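Side-chain contacts in R.MvaI (Kocuria varians, PDB 2OA9), which cleaves double-stranded DNA as a monomeric restriction endonuclease that recognizes its target sequence asymmetrically: residues N9-A14 and A187-D192; W150-L155 and S197-I202; N84-N89 and M143-V148; K75-T78 and G82-T85. All coordinates share one frame; numbering follows the deposited sequence.

Contact 1: N9-A14 and A187-D192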
# COMPACT_ATOMS: atom_id res chain seq x y z
N ASN A 9 21.51 -1.66 -7.92
CA ASN A 9 22.38 -2.52 -8.69
C ASN A 9 22.61 -3.84 -7.97
O ASN A 9 22.53 -4.91 -8.59
CB ASN A 9 23.71 -1.81 -8.97
CG ASN A 9 24.82 -2.74 -9.56
OD1 ASN A 9 24.72 -3.16 -10.68
ND2 ASN A 9 25.85 -2.99 -8.80
N LEU A 10 22.90 -3.76 -6.68
CA LEU A 10 23.16 -4.96 -5.86
C LEU A 10 21.91 -5.83 -5.67
O LEU A 10 21.97 -7.04 -5.75
CB LEU A 10 23.75 -4.59 -4.48
CG LEU A 10 25.20 -4.10 -4.60
CD1 LEU A 10 25.69 -3.49 -3.30
CD2 LEU A 10 26.14 -5.22 -5.05
N LEU A 11 20.77 -5.20 -5.41
CA LEU A 11 19.52 -5.91 -5.25
C LEU A 11 19.14 -6.63 -6.53
O LEU A 11 18.77 -7.81 -6.48
CB LEU A 11 18.43 -4.97 -4.75
CG LEU A 11 17.02 -5.59 -4.68
CD1 LEU A 11 17.04 -6.75 -3.69
CD2 LEU A 11 16.05 -4.49 -4.35
N LYS A 12 19.25 -5.96 -7.67
CA LYS A 12 18.95 -6.60 -8.96
C LYS A 12 19.90 -7.77 -9.19
O LYS A 12 19.46 -8.79 -9.68
CB LYS A 12 18.97 -5.65 -10.15
CG LYS A 12 17.89 -4.60 -10.12
CD LYS A 12 18.10 -3.60 -11.25
CE LYS A 12 17.00 -2.56 -11.38
NZ LYS A 12 17.42 -1.35 -12.14
N GLU A 13 21.18 -7.58 -8.91
CA GLU A 13 22.16 -8.65 -9.05
C GLU A 13 21.80 -9.86 -8.19
O GLU A 13 21.89 -10.99 -8.66
CB GLU A 13 23.58 -8.14 -8.79
CG GLU A 13 24.67 -9.20 -8.77
CD GLU A 13 26.08 -8.64 -8.68
OE1 GLU A 13 26.26 -7.44 -8.40
OE2 GLU A 13 27.03 -9.44 -8.94
N ALA A 14 21.40 -9.59 -6.96
CA ALA A 14 21.02 -10.64 -6.02
C ALA A 14 19.81 -11.42 -6.55
O ALA A 14 19.81 -12.65 -6.55
CB ALA A 14 20.75 -10.06 -4.65
N ALA A 187 11.13 -12.55 -11.57
CA ALA A 187 10.75 -11.69 -10.48
C ALA A 187 10.38 -10.32 -11.07
O ALA A 187 11.09 -9.78 -11.89
CB ALA A 187 11.86 -11.59 -9.44
N ASN A 188 9.25 -9.77 -10.66
CA ASN A 188 8.84 -8.43 -10.98
C ASN A 188 9.16 -7.57 -9.77
O ASN A 188 8.54 -7.70 -8.71
CB ASN A 188 7.34 -8.36 -11.26
CG ASN A 188 6.95 -9.09 -12.50
OD1 ASN A 188 7.04 -10.32 -12.55
ND2 ASN A 188 6.44 -8.36 -13.47
N LEU A 189 10.16 -6.70 -9.92
CA LEU A 189 10.65 -5.85 -8.83
C LEU A 189 10.05 -4.46 -8.99
O LEU A 189 10.38 -3.72 -9.91
CB LEU A 189 12.19 -5.76 -8.86
CG LEU A 189 12.79 -4.95 -7.71
CD1 LEU A 189 12.59 -5.57 -6.36
CD2 LEU A 189 14.31 -4.68 -7.97
N PHE A 190 9.16 -4.14 -8.06
CA PHE A 190 8.53 -2.82 -7.95
C PHE A 190 9.57 -1.93 -7.30
O PHE A 190 10.07 -2.25 -6.21
CB PHE A 190 7.29 -2.94 -7.05
CG PHE A 190 6.82 -1.61 -6.48
CD1 PHE A 190 6.04 -0.77 -7.24
CD2 PHE A 190 7.18 -1.21 -5.22
CE1 PHE A 190 5.60 0.44 -6.72
CE2 PHE A 190 6.73 -0.02 -4.70
CZ PHE A 190 5.92 0.80 -5.45
N THR A 191 9.84 -0.78 -7.91
CA THR A 191 10.88 0.15 -7.41
C THR A 191 10.41 1.57 -7.12
O THR A 191 11.15 2.36 -6.51
CB THR A 191 12.08 0.23 -8.39
OG1 THR A 191 11.67 0.74 -9.66
CG2 THR A 191 12.72 -1.11 -8.68
N ASP A 192 9.22 1.96 -7.56
CA ASP A 192 8.76 3.34 -7.39
C ASP A 192 7.31 3.47 -7.73
O ASP A 192 6.76 2.70 -8.52
CB ASP A 192 9.58 4.34 -8.21
CG ASP A 192 9.36 5.79 -7.75
OD1 ASP A 192 9.23 6.03 -6.52
OD2 ASP A 192 9.28 6.73 -8.58

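Contact 2: W150-L155 and S197-I202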
# COMPACT_ATOMS: atom_id res chain seq x y z
N TRP A 150 -5.60 16.33 1.13
CA TRP A 150 -4.19 15.97 1.27
C TRP A 150 -3.46 16.68 0.18
O TRP A 150 -3.83 16.55 -0.99
CB TRP A 150 -3.97 14.45 1.06
CG TRP A 150 -4.58 13.55 2.08
CD1 TRP A 150 -3.95 12.97 3.14
CD2 TRP A 150 -5.93 13.09 2.13
NE1 TRP A 150 -4.81 12.17 3.84
CE2 TRP A 150 -6.06 12.25 3.26
CE3 TRP A 150 -7.07 13.33 1.35
CZ2 TRP A 150 -7.26 11.66 3.61
CZ3 TRP A 150 -8.25 12.73 1.69
CH2 TRP A 150 -8.35 11.90 2.81
N SER A 151 -2.43 17.45 0.49
CA SER A 151 -1.65 18.03 -0.59
C SER A 151 -0.83 17.01 -1.35
O SER A 151 -0.41 15.98 -0.79
CB SER A 151 -0.68 19.08 -0.01
OG SER A 151 0.26 18.49 0.87
N PHE A 152 -0.57 17.27 -2.63
CA PHE A 152 0.30 16.38 -3.39
C PHE A 152 1.68 16.28 -2.72
O PHE A 152 2.27 15.22 -2.71
CB PHE A 152 0.52 16.87 -4.83
CG PHE A 152 -0.59 16.53 -5.83
CD1 PHE A 152 -0.34 16.60 -7.20
CD2 PHE A 152 -1.85 16.16 -5.42
CE1 PHE A 152 -1.32 16.31 -8.12
CE2 PHE A 152 -2.84 15.90 -6.34
CZ PHE A 152 -2.58 15.96 -7.69
N ASP A 153 2.20 17.38 -2.18
CA ASP A 153 3.53 17.35 -1.58
C ASP A 153 3.58 16.44 -0.36
O ASP A 153 4.57 15.75 -0.15
CB ASP A 153 3.99 18.78 -1.21
CG ASP A 153 4.37 19.59 -2.44
OD1 ASP A 153 4.63 20.81 -2.31
OD2 ASP A 153 4.42 19.09 -3.59
N SER A 154 2.52 16.42 0.42
CA SER A 154 2.46 15.55 1.58
C SER A 154 2.48 14.09 1.15
O SER A 154 3.12 13.27 1.80
CB SER A 154 1.25 15.85 2.47
OG SER A 154 0.01 15.38 1.94
N LEU A 155 1.76 13.79 0.09
CA LEU A 155 1.67 12.42 -0.40
C LEU A 155 2.98 12.01 -1.00
O LEU A 155 3.42 10.89 -0.81
CB LEU A 155 0.52 12.28 -1.42
CG LEU A 155 -0.86 12.56 -0.83
CD1 LEU A 155 -1.86 12.49 -1.96
CD2 LEU A 155 -1.25 11.65 0.32
N SER A 197 0.77 8.86 -10.39
CA SER A 197 0.23 7.52 -10.61
C SER A 197 -0.69 7.14 -9.46
O SER A 197 -1.73 6.51 -9.65
CB SER A 197 1.36 6.51 -10.72
OG SER A 197 2.07 6.62 -11.91
N LEU A 198 -0.31 7.53 -8.25
CA LEU A 198 -1.15 7.31 -7.09
C LEU A 198 -2.50 7.93 -7.29
O LEU A 198 -3.52 7.30 -7.03
CB LEU A 198 -0.48 7.88 -5.84
CG LEU A 198 -1.30 7.85 -4.56
CD1 LEU A 198 -1.27 6.46 -4.01
CD2 LEU A 198 -0.78 8.84 -3.50
N CYS A 199 -2.51 9.19 -7.71
CA CYS A 199 -3.76 9.89 -7.89
C CYS A 199 -4.57 9.33 -9.06
O CYS A 199 -5.78 9.26 -8.95
CB CYS A 199 -3.49 11.37 -8.09
SG CYS A 199 -2.89 12.19 -6.59
N ARG A 200 -3.91 8.92 -10.15
CA ARG A 200 -4.64 8.25 -11.23
C ARG A 200 -5.29 6.98 -10.73
O ARG A 200 -6.44 6.67 -11.03
CB ARG A 200 -3.75 7.91 -12.44
CG ARG A 200 -3.26 9.09 -13.23
CD ARG A 200 -2.49 8.63 -14.51
NE ARG A 200 -1.27 7.82 -14.25
CZ ARG A 200 -1.18 6.45 -14.23
NH1 ARG A 200 -2.21 5.67 -14.45
NH2 ARG A 200 -0.02 5.84 -14.00
N GLY A 201 -4.58 6.25 -9.89
CA GLY A 201 -5.10 5.01 -9.35
C GLY A 201 -6.31 5.18 -8.46
O GLY A 201 -7.21 4.38 -8.50
N ILE A 202 -6.32 6.27 -7.69
CA ILE A 202 -7.53 6.64 -6.95
C ILE A 202 -8.70 6.95 -7.89
O ILE A 202 -9.79 6.41 -7.74
CB ILE A 202 -7.22 7.82 -5.97
CG1 ILE A 202 -6.24 7.37 -4.88
CG2 ILE A 202 -8.54 8.32 -5.32
CD1 ILE A 202 -5.64 8.50 -4.07

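Contact 3: N84-N89 and M143-V148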
# COMPACT_ATOMS: atom_id res chain seq x y z
N ASN A 84 -9.42 15.13 11.04
CA ASN A 84 -9.94 13.79 11.36
C ASN A 84 -10.94 13.83 12.51
O ASN A 84 -11.97 13.15 12.49
CB ASN A 84 -8.80 12.72 11.42
CG ASN A 84 -8.40 12.18 9.98
OD1 ASN A 84 -9.00 12.54 8.95
ND2 ASN A 84 -7.40 11.32 9.93
N THR A 85 -10.73 14.73 13.47
CA THR A 85 -11.69 15.00 14.52
C THR A 85 -13.00 15.58 14.01
O THR A 85 -14.08 15.17 14.41
CB THR A 85 -11.09 15.91 15.58
OG1 THR A 85 -9.89 15.29 16.12
CG2 THR A 85 -12.06 16.16 16.74
N MET A 86 -12.92 16.55 13.08
CA MET A 86 -14.15 17.06 12.47
C MET A 86 -14.93 15.96 11.76
O MET A 86 -16.14 15.86 11.86
CB MET A 86 -13.88 18.20 11.50
CG MET A 86 -15.13 18.83 10.90
SD MET A 86 -15.74 17.98 9.39
CE MET A 86 -14.43 18.43 8.32
N LEU A 87 -14.22 15.13 11.01
CA LEU A 87 -14.87 14.13 10.20
C LEU A 87 -15.62 13.14 11.08
O LEU A 87 -16.75 12.77 10.80
CB LEU A 87 -13.89 13.37 9.33
CG LEU A 87 -13.26 14.13 8.17
CD1 LEU A 87 -12.13 13.27 7.56
CD2 LEU A 87 -14.28 14.50 7.10
N ARG A 88 -15.00 12.71 12.16
CA ARG A 88 -15.66 11.72 12.98
C ARG A 88 -16.87 12.30 13.70
O ARG A 88 -17.93 11.67 13.73
CB ARG A 88 -14.66 11.03 13.93
CG ARG A 88 -14.35 11.70 15.18
CD ARG A 88 -13.41 10.88 16.10
NE ARG A 88 -13.05 11.73 17.16
CZ ARG A 88 -13.73 11.84 18.29
NH1 ARG A 88 -14.83 11.12 18.52
NH2 ARG A 88 -13.33 12.71 19.21
N ASN A 89 -16.69 13.51 14.25
CA ASN A 89 -17.75 14.11 15.05
C ASN A 89 -18.92 14.54 14.15
O ASN A 89 -20.08 14.32 14.48
CB ASN A 89 -17.26 15.27 15.86
CG ASN A 89 -16.63 14.82 17.16
OD1 ASN A 89 -16.93 13.74 17.60
ND2 ASN A 89 -15.74 15.61 17.72
N MET A 143 -23.64 17.55 -2.35
CA MET A 143 -22.22 17.60 -1.94
C MET A 143 -22.05 18.78 -1.00
O MET A 143 -22.02 19.94 -1.42
CB MET A 143 -21.32 17.75 -3.17
CG MET A 143 -20.15 16.85 -3.31
SD MET A 143 -18.61 17.67 -3.69
CE MET A 143 -18.38 18.25 -2.02
N ILE A 144 -21.94 18.47 0.28
CA ILE A 144 -22.03 19.49 1.34
C ILE A 144 -20.66 20.00 1.72
O ILE A 144 -20.55 21.03 2.40
CB ILE A 144 -22.88 19.03 2.57
CG1 ILE A 144 -22.34 17.72 3.13
CG2 ILE A 144 -24.39 18.90 2.21
CD1 ILE A 144 -22.93 17.28 4.42
N ASP A 145 -19.60 19.30 1.33
CA ASP A 145 -18.26 19.65 1.83
C ASP A 145 -17.21 18.99 0.98
O ASP A 145 -17.26 17.77 0.83
CB ASP A 145 -18.17 19.15 3.27
CG ASP A 145 -16.89 19.53 4.01
OD1 ASP A 145 -16.13 20.40 3.56
OD2 ASP A 145 -16.63 19.05 5.15
N ASN A 146 -16.24 19.76 0.52
CA ASN A 146 -15.04 19.21 -0.13
C ASN A 146 -13.78 19.92 0.40
O ASN A 146 -12.75 20.00 -0.29
CB ASN A 146 -15.16 19.26 -1.65
CG ASN A 146 -15.17 20.64 -2.18
OD1 ASN A 146 -15.30 21.63 -1.44
ND2 ASN A 146 -15.03 20.73 -3.50
N SER A 147 -13.84 20.38 1.63
CA SER A 147 -12.75 21.12 2.27
C SER A 147 -11.58 20.32 2.74
O SER A 147 -10.45 20.87 2.84
CB SER A 147 -13.30 21.98 3.41
OG SER A 147 -13.70 21.18 4.51
N VAL A 148 -11.79 19.04 3.04
CA VAL A 148 -10.76 18.19 3.59
C VAL A 148 -9.88 17.69 2.45
O VAL A 148 -10.39 17.20 1.43
CB VAL A 148 -11.38 17.02 4.41
CG1 VAL A 148 -10.31 16.09 4.83
CG2 VAL A 148 -12.17 17.54 5.64

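Contact 4: K75-T78 and G82-T85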
# COMPACT_ATOMS: atom_id res chain seq x y z
N LYS A 75 -1.59 8.48 6.40
CA LYS A 75 -1.38 9.91 6.48
C LYS A 75 -2.70 10.63 6.62
O LYS A 75 -3.60 10.44 5.77
CB LYS A 75 -0.61 10.45 5.26
CG LYS A 75 -0.34 11.98 5.23
CD LYS A 75 0.69 12.38 6.26
CE LYS A 75 0.95 13.87 6.17
NZ LYS A 75 -0.18 14.65 6.73
N SER A 76 -2.76 11.46 7.66
CA SER A 76 -3.89 12.33 7.92
C SER A 76 -3.97 13.49 6.94
O SER A 76 -2.97 13.89 6.38
CB SER A 76 -3.82 12.88 9.34
OG SER A 76 -4.17 11.87 10.28
N PRO A 77 -5.17 14.03 6.72
CA PRO A 77 -5.31 15.18 5.84
C PRO A 77 -4.38 16.39 6.14
O PRO A 77 -4.00 16.69 7.30
CB PRO A 77 -6.79 15.55 5.98
CG PRO A 77 -7.44 14.31 6.32
CD PRO A 77 -6.47 13.60 7.23
N THR A 78 -3.94 17.02 5.09
CA THR A 78 -3.17 18.27 5.20
C THR A 78 -4.04 19.37 5.83
O THR A 78 -3.53 20.17 6.64
CB THR A 78 -2.76 18.72 3.80
OG1 THR A 78 -1.90 17.75 3.21
CG2 THR A 78 -1.88 20.04 3.81
N GLY A 82 -6.89 19.45 12.35
CA GLY A 82 -7.90 18.71 13.11
C GLY A 82 -8.99 18.13 12.22
O GLY A 82 -10.11 17.86 12.70
N ALA A 83 -8.69 17.94 10.93
CA ALA A 83 -9.65 17.36 10.01
C ALA A 83 -10.24 16.03 10.50
O ALA A 83 -11.44 15.82 10.37
CB ALA A 83 -9.04 17.15 8.68
N ASN A 84 -9.42 15.13 11.04
CA ASN A 84 -9.94 13.79 11.36
C ASN A 84 -10.94 13.83 12.51
O ASN A 84 -11.97 13.15 12.49
CB ASN A 84 -8.80 12.72 11.42
CG ASN A 84 -8.40 12.18 9.98
OD1 ASN A 84 -9.00 12.54 8.95
ND2 ASN A 84 -7.40 11.32 9.93
N THR A 85 -10.73 14.73 13.47
CA THR A 85 -11.69 15.00 14.52
C THR A 85 -13.00 15.58 14.01
O THR A 85 -14.08 15.17 14.41
CB THR A 85 -11.09 15.91 15.58
OG1 THR A 85 -9.89 15.29 16.12
CG2 THR A 85 -12.06 16.16 16.74

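Contact 1: N9-A14 and A187-D192
Leu189 on strand 179-192 reaches across to Leu11 and Lys12 of helix 6-19, and both of its methyls carry the close approaches. From CB the side chain heads toward the helix; this direction, with CG placed opposite the backbone N (chi1 -177°), carries CD1 and CD2 to Leu11. CB and CG make no close approach to the helix segment; the work is left to the tips. Leu189 CD1 comes to 4.1 Å from Leu11 CD2. The second methyl, Leu189 CD2, meets that same Leu11 CD2 at 4.0 Å, which means that one helix methyl sits against both prongs of the fork. Leu189 CD2 also lies 4.2 Å from Lys12 CG, where the base of the lysine chain passes at about a right angle. The strand belongs to the mixed sheet of this PD-(D/E)XK-clan enzyme, bonded through the backbone to strands 166-176 and 244-248, and helix 6-19 packs on it: Leu8 and Ile15, about one turn to each side of Leu11, touch Leu189 too. Phe54 and Ile57 also touch Leu11. The side chain of Leu189 is about 7 Å from that of Ile59, which binds calcium in another structure of this protein. At the partly exposed Lys12, whose chain runs on extended beyond CG, the backbones come nearest, with Lys12 CA 8.3 Å from Leu189 CA.

Contact 2: W150-L155 and S197-I202
Phe152 and Cys199 supply a sulfur-aromatic contact between the first turn of helix 152-162 and helix 195-204. Cys199 SG lies nearest two ring atoms, 3.7 Å from Phe152 CE2 and 3.9 Å from Phe152 CZ. It stands 4.3 Å from the centroid of the Phe152 ring along an oblique line, 34° off the normal. With CG opposite the carbonyl carbon (chi1 -82°), the phenyl group leans from its helix toward the sulfur.

The aliphatic contact is a single methyl pair, Leu155 CD1 against Leu198 CD2 at 4.1 Å, the two side chains meeting at about a right angle. Val132 of the three-stranded antiparallel sheet touches Phe152, Leu155 and Cys199, and Phe73 touches both leucines. Ile125, which binds calcium in another structure of this protein, packs on Phe152 and Cys199.

No hydrogen bond crosses between the two segments. Within 150-155, Ser151 is the N-cap of helix 152-162: Ser151 OG accepts from Ser154 N at 3.1 Å, with an N-H...O angle of 149°. The fit of the two segments therefore rests on the shape and dispersion of buried apolar groups and on the polarisable sulfur beside the ring.

Contact 3: N84-N89 and M143-V148
Met86 and Leu87 of helix 83-91 rest on Val148 and Asp145 of strand 143-151, the outer strand of a three-stranded antiparallel sheet. Here the strand carries a classic beta bulge, Ile144 and Asp145 both facing Val136, and an Asx turn that starts at Asp145. The short helix and strand axes come within 10.5 Å and run at 148°, closer to antiparallel than to crossed.

Apolar packing centres on one methyl. Val148 CG2 receives Met86 CE at 3.6 Å and, more loosely, Leu87 CD2 at 4.0 Å. Met86 starts with CG opposite the backbone N (chi1 -177°), and bends at chi2 and chi3 then bring CE to Val148, the two side chains sliding past each other in opposite senses. Leu87 also touches Leu134, Ile213 and Leu102, and in this way joins two sheets.

No hydrogen bond crosses between helix and strand segments; the polar bonds of Asp145 lie within 143-148, with one more to Tyr91. Asp145 OD1 accepts from Ser147 OG at 2.7 Å through its syn lone pair, and from Ser147 N at 3.0 Å with an N-H...O angle of 161°, the amide arriving from above the carboxylate plane. OD2 is hydrogen-bonded to Tyr91 OH. With an alanine here, Ser147 N and OG would probably lose their shared acceptor and Tyr91 OH its mate, freeing the turn to shift.

Between the two kinds of contact stands the methionine methyl, with Met86 CE 3.9 Å from Asp145 OD2.

Contact 4: K75-T78 and G82-T85
Pro77 lays its ring against Ala83 and Asn84, joining the loop after strand 69-74 to the first turn of helix 83-91. This is the tight part. Pro77 CD lies 3.2 Å from Asn84 OD1, and Pro77 CG is 3.5 Å from Asn84 OD1 as well, where the two side chains cross at about a right angle. One step away Pro77 CB touches Ala83 CB at 3.9 Å. Val148 and Trp150 of strand 143-151 also pack on Pro77.

The loose side begins at the partly exposed Ser76. Ser76 OG sits 3.3 Å from Asn84 ND2, but the angle is too poor for a hydrogen bond; Asn84 ND2 instead donates to Asp227 OD2. Lys75 turns away from the helix and curls over until Lys75 NZ reaches Ser76 O at 2.9 Å. Gly82, exposed, takes the N-cap position of the helix.

A leucine at Asn84 would probably leave Asp227 without its amide donor and set an apolar branch in the position of the carbonyl oxygen beside Pro77. What OD1 meets on Pro77 is C-H groups, which makes this side one of packing, while the bond to Asp227 restrains the rotation of the amide.

Contacts 4 and 3 share Asn84, Thr85 and helix 83-91; their centres lie about 9 Å apart, and Pro77 CG meets Val148 CG1 at 3.7 Å. Contact 2 continues strand 143-151 of contact 3 into helix 152-162, about 15 Å between centres from contact 4, to which Trp150 NE1 and Ser151 N are tied through Lys75 O and Thr78 OG1. Contacts 4, 3 and 2 thus form a connected group in one part of the chain. Contact 1, about 41 Å from contact 3 between centres, lies beyond the chain's centre on the mixed sheet. Its segments flank contacts 3 and 4 in sequence and interleave with those of contact 2; the chain passes between the two regions where strand 179-192 is followed by helix 195-204.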